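Local coordinates for protein CurF (Lyngbya majuscula, PDB 2Q35) that probably catalyses, through its crotonase-fold ECH2 domain, a decarboxylation step in the beta-branching of a polyketide chain, at residues Ser118-Tyr123 with Val175-Asp180; Asn58-Gly63 with Ala95-His100. The protein carries 1 engineered substitution. All blocks are in the same frame, centred on the assembly; numbering follows the deposited sequence.

Interaction 1: Ser118-Tyr123 with Val175-Asp180; sequences SQESVY and VVSRQD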
# COMPACT_ATOMS: atom_id res chain seq x y z
N SER A 118 -16.18 -4.42 -13.16
CA SER A 118 -17.32 -3.73 -13.83
C SER A 118 -17.90 -2.67 -12.90
O SER A 118 -18.18 -2.92 -11.72
CB SER A 118 -18.40 -4.77 -14.17
OG SER A 118 -19.69 -4.16 -14.34
N GLN A 119 -18.18 -1.49 -13.46
CA GLN A 119 -18.76 -0.40 -12.70
C GLN A 119 -20.11 -0.76 -12.10
O GLN A 119 -20.42 -0.34 -10.99
CB GLN A 119 -18.97 0.82 -13.60
CG GLN A 119 -17.72 1.56 -14.00
CD GLN A 119 -17.98 2.61 -15.11
OE1 GLN A 119 -17.05 3.30 -15.55
NE2 GLN A 119 -19.22 2.71 -15.56
N GLU A 120 -20.90 -1.53 -12.84
CA GLU A 120 -22.31 -1.78 -12.49
C GLU A 120 -22.51 -3.01 -11.61
O GLU A 120 -23.56 -3.17 -10.98
CB GLU A 120 -23.14 -1.96 -13.77
CG GLU A 120 -23.23 -0.73 -14.68
CD GLU A 120 -22.03 -0.57 -15.62
OE1 GLU A 120 -21.12 -1.43 -15.60
OE2 GLU A 120 -22.02 0.43 -16.38
N SER A 121 -21.50 -3.88 -11.56
CA SER A 121 -21.64 -5.16 -10.87
C SER A 121 -21.30 -5.01 -9.40
O SER A 121 -20.74 -4.00 -8.98
CB SER A 121 -20.76 -6.20 -11.55
OG SER A 121 -21.16 -6.33 -12.90
N VAL A 122 -21.62 -6.06 -8.64
CA VAL A 122 -21.48 -6.06 -7.21
C VAL A 122 -20.37 -7.04 -6.81
O VAL A 122 -20.24 -8.08 -7.43
CB VAL A 122 -22.89 -6.36 -6.57
CG1 VAL A 122 -22.84 -7.24 -5.39
CG2 VAL A 122 -23.62 -5.02 -6.32
N TYR A 123 -19.60 -6.66 -5.80
CA TYR A 123 -18.45 -7.46 -5.30
C TYR A 123 -18.51 -7.55 -3.78
O TYR A 123 -18.77 -6.57 -3.10
CB TYR A 123 -17.12 -6.80 -5.77
CG TYR A 123 -17.10 -6.69 -7.27
CD1 TYR A 123 -16.74 -7.77 -8.07
CD2 TYR A 123 -17.56 -5.53 -7.91
CE1 TYR A 123 -16.77 -7.71 -9.46
CE2 TYR A 123 -17.60 -5.45 -9.28
CZ TYR A 123 -17.22 -6.53 -10.05
OH TYR A 123 -17.27 -6.49 -11.42
N VAL A 175 -11.68 0.04 -13.14
CA VAL A 175 -13.09 -0.25 -13.01
C VAL A 175 -13.72 0.46 -14.20
O VAL A 175 -13.66 1.68 -14.29
CB VAL A 175 -13.70 0.31 -11.71
CG1 VAL A 175 -15.14 -0.17 -11.57
CG2 VAL A 175 -12.88 -0.13 -10.48
N VAL A 176 -14.33 -0.33 -15.09
CA VAL A 176 -14.91 0.21 -16.33
C VAL A 176 -16.31 -0.32 -16.56
O VAL A 176 -16.77 -1.22 -15.87
CB VAL A 176 -14.00 -0.03 -17.58
CG1 VAL A 176 -12.58 0.54 -17.36
CG2 VAL A 176 -13.89 -1.54 -17.95
N SER A 177 -17.04 0.28 -17.51
CA SER A 177 -18.40 -0.17 -17.74
C SER A 177 -18.40 -1.63 -18.13
O SER A 177 -17.47 -2.10 -18.81
CB SER A 177 -19.05 0.64 -18.85
OG SER A 177 -18.86 2.03 -18.64
N ARG A 178 -19.44 -2.33 -17.72
CA ARG A 178 -19.57 -3.77 -17.95
C ARG A 178 -19.25 -4.16 -19.40
O ARG A 178 -18.50 -5.11 -19.61
CB ARG A 178 -20.96 -4.25 -17.52
CG ARG A 178 -21.49 -5.45 -18.30
CD ARG A 178 -21.59 -6.74 -17.48
NE ARG A 178 -22.40 -6.64 -16.25
CZ ARG A 178 -23.51 -5.91 -16.10
NH1 ARG A 178 -23.99 -5.19 -17.11
NH2 ARG A 178 -24.15 -5.90 -14.94
N GLN A 179 -19.81 -3.44 -20.38
CA GLN A 179 -19.59 -3.77 -21.80
C GLN A 179 -18.15 -3.56 -22.29
O GLN A 179 -17.80 -3.95 -23.41
CB GLN A 179 -20.55 -2.97 -22.70
CG GLN A 179 -20.16 -1.50 -22.87
CD GLN A 179 -21.33 -0.58 -23.23
OE1 GLN A 179 -22.17 -0.90 -24.08
NE2 GLN A 179 -21.39 0.58 -22.56
N ASP A 180 -17.31 -2.94 -21.44
CA ASP A 180 -15.92 -2.66 -21.78
C ASP A 180 -14.91 -3.50 -21.02
O ASP A 180 -13.70 -3.45 -21.33
CB ASP A 180 -15.58 -1.21 -21.47
CG ASP A 180 -16.37 -0.22 -22.35
OD1 ASP A 180 -16.76 -0.59 -23.47
OD2 ASP A 180 -16.59 0.93 -21.91
O HOH W 1 -13.68 4.01 -16.12
O HOH W 2 -23.40 -7.79 -13.39
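Val176 O is gripped by two neighbouring donors of the opposite segment: Gln119 N gives it a hydrogen bond of 2.8 Å, and Ser118 CA adds a CA-H...O contact at 3.3 Å. The N-H comes in from above the carbonyl, 42° out of its plane. Together they mark the parallel bridge by which edge strand 175-176 joins strand 114-118, just where both segments leave the six-stranded crotonase sheet. With CG anti to its own carbonyl carbon (chi1 -73°), Gln119 lays its side chain across the Val176-Ser177 peptide, CG 3.5 Å from Val176 C, and the extended chain carries the amide over Ser177 N. Water 1 bridges the segments, donating to Val175 O and, weakly, to Gln119 OE1. An alanine in place of Gln119 would probably strip the CG and amide cover from the Val176-Ser177 peptide and leave water 1 without its weak second acceptor. One residue on, Glu120 OE1 accepts from Arg178 N at 2.9 Å, met on the syn side and 24° out of the carboxylate plane. Ser118 OG ties the turn together from within: it accepts from Glu120 N as an ST turn and shares a hydrogen bond of 3.0 Å with Ser121 OG, while resting 3.4 Å from Arg178 CB. Bent at chi2 and chi3, the arginine folds back past these hydroxyls; Ser118 OG lies over one face of the guanidinium, and water 2 sits in plane at its edge, accepting from NH2 and bonded to Ser121 OG. The Glu120 carboxylate thus meets the backbone N-H of Arg178 and not its guanidinium, which may still favour the negative charge through space.

Interaction 2: Asn58-Gly63 with Ala95-His100; sequences NYFSSG and AAMQGH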
# COMPACT_ATOMS: atom_id res chain seq x y z
N ASN A 58 -24.14 -11.57 -16.33
CA ASN A 58 -24.06 -10.73 -15.14
C ASN A 58 -23.12 -11.25 -14.06
O ASN A 58 -23.02 -10.62 -13.00
CB ASN A 58 -25.45 -10.56 -14.52
CG ASN A 58 -26.35 -9.65 -15.34
OD1 ASN A 58 -25.87 -8.73 -16.01
ND2 ASN A 58 -27.64 -9.89 -15.28
N TYR A 59 -22.47 -12.39 -14.31
CA TYR A 59 -21.71 -13.10 -13.27
C TYR A 59 -20.29 -13.41 -13.68
O TYR A 59 -20.04 -14.00 -14.75
CB TYR A 59 -22.40 -14.42 -12.91
CG TYR A 59 -23.77 -14.23 -12.36
CD1 TYR A 59 -23.95 -13.91 -11.02
CD2 TYR A 59 -24.88 -14.33 -13.19
CE1 TYR A 59 -25.24 -13.70 -10.51
CE2 TYR A 59 -26.17 -14.13 -12.69
CZ TYR A 59 -26.33 -13.81 -11.36
OH TYR A 59 -27.61 -13.63 -10.89
N PHE A 60 -19.36 -13.01 -12.82
CA PHE A 60 -18.01 -13.52 -12.93
C PHE A 60 -17.94 -14.86 -12.18
O PHE A 60 -17.76 -15.90 -12.80
CB PHE A 60 -16.96 -12.52 -12.41
CG PHE A 60 -15.56 -13.10 -12.38
CD1 PHE A 60 -14.85 -13.24 -13.56
CD2 PHE A 60 -14.97 -13.55 -11.17
CE1 PHE A 60 -13.52 -13.78 -13.57
CE2 PHE A 60 -13.66 -14.12 -11.17
CZ PHE A 60 -12.95 -14.23 -12.38
N SER A 61 -18.11 -14.82 -10.86
CA SER A 61 -18.13 -16.04 -10.04
C SER A 61 -18.90 -15.84 -8.75
O SER A 61 -18.68 -14.86 -8.03
CB SER A 61 -16.70 -16.50 -9.74
OG SER A 61 -16.75 -17.63 -8.86
N SER A 62 -19.81 -16.78 -8.45
CA SER A 62 -20.66 -16.69 -7.26
C SER A 62 -20.06 -17.45 -6.06
O SER A 62 -20.64 -17.45 -4.98
CB SER A 62 -22.09 -17.21 -7.56
OG SER A 62 -22.71 -16.38 -8.55
N GLY A 63 -18.89 -18.05 -6.25
CA GLY A 63 -18.27 -18.79 -5.14
C GLY A 63 -19.12 -19.94 -4.64
O GLY A 63 -19.87 -20.57 -5.42
N ALA A 95 -7.97 -11.28 -14.72
CA ALA A 95 -9.34 -11.67 -14.37
C ALA A 95 -10.23 -10.55 -14.85
O ALA A 95 -10.20 -9.46 -14.28
CB ALA A 95 -9.50 -11.82 -12.89
N ALA A 96 -11.00 -10.84 -15.87
CA ALA A 96 -11.94 -9.83 -16.43
C ALA A 96 -13.29 -10.05 -15.76
O ALA A 96 -14.10 -10.87 -16.20
CB ALA A 96 -12.04 -9.97 -17.96
N MET A 97 -13.48 -9.38 -14.63
CA MET A 97 -14.66 -9.62 -13.83
C MET A 97 -15.78 -8.70 -14.36
O MET A 97 -16.06 -7.65 -13.78
CB MET A 97 -14.36 -9.40 -12.35
CG MET A 97 -13.23 -10.29 -11.85
SD MET A 97 -13.16 -10.40 -10.03
CE MET A 97 -13.23 -8.67 -9.57
N GLN A 98 -16.39 -9.14 -15.45
CA GLN A 98 -17.42 -8.33 -16.15
C GLN A 98 -18.76 -8.36 -15.41
O GLN A 98 -19.68 -7.58 -15.73
CB GLN A 98 -17.57 -8.81 -17.61
CG GLN A 98 -18.62 -9.91 -17.90
CD GLN A 98 -18.51 -11.16 -17.03
OE1 GLN A 98 -17.42 -11.57 -16.59
NE2 GLN A 98 -19.67 -11.76 -16.74
N GLY A 99 -18.88 -9.31 -14.50
CA GLY A 99 -20.06 -9.52 -13.66
C GLY A 99 -19.76 -9.57 -12.18
O GLY A 99 -18.66 -9.22 -11.73
N HIS A 100 -20.75 -9.99 -11.40
CA HIS A 100 -20.64 -9.94 -9.96
C HIS A 100 -19.61 -10.98 -9.53
O HIS A 100 -19.42 -12.00 -10.21
CB HIS A 100 -21.96 -10.35 -9.31
CG HIS A 100 -23.15 -9.59 -9.81
ND1 HIS A 100 -23.25 -8.22 -9.70
CD2 HIS A 100 -24.31 -10.01 -10.35
CE1 HIS A 100 -24.42 -7.83 -10.19
NE2 HIS A 100 -25.07 -8.90 -10.60
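Phe60 and Met97 form the close-packed part of the contact: Met97 CG stands 3.6 Å from the ring centroid, 6° off its normal, and SD follows over the same face as a Met-aromatic contact. Phe60 CG, anti to the backbone N (chi1 174°), is the ring atom nearest Met97 CG, and Ala95 CB meets Phe60 CZ at 4.2 Å. Gly99 is squeezed against the other segment, since a CB there would clash with Tyr59 N. His100 O accepts from both Phe60 N and Ser61 N, at 2.8 Å and 3.2 Å, while His100 N donates to the backbone Asn58 O, which also covers one face of the imidazole. In the crotonase fold two peptide N-H groups form the oxyanion hole, and here the loops following the two segments probably supply them. Gln98 NE2 reaches Tyr59 O at 3.0 Å from well above the carbonyl plane, and bonds also to Gly57 O. Toward solvent the packing is looser: the edge of His100 faces the Tyr59 ring in an offset edge-to-face pair, centroids 5.5 Å apart, with ND1 held by Val122 N, and the exposed Asn58 side chain brings its CB no nearer than 4.3 Å to His100 NE2.

In the fold
The centres of the two contacts lie about 10 Å apart, and all of interaction 2 precedes interaction 1 in the sequence. Both sit where strands leave the six-stranded sheet, in which 93-97, 114-118 and 175-176 are consecutive neighbours. Past that point 95-100 and 118-123 run into the small second sheet, pairing strand 100-102 with 122-124. The contacts touch directly: Tyr123 OH bonds to Met97 O, and the Arg178 side chain touches Asn58. Interaction 2 is the deeper, its centre about 8 Å from that of the chain, against about 15 Å, so the pair leads from the sheet edge and helix 178-192 inward to the loops that, in this family, border the active site.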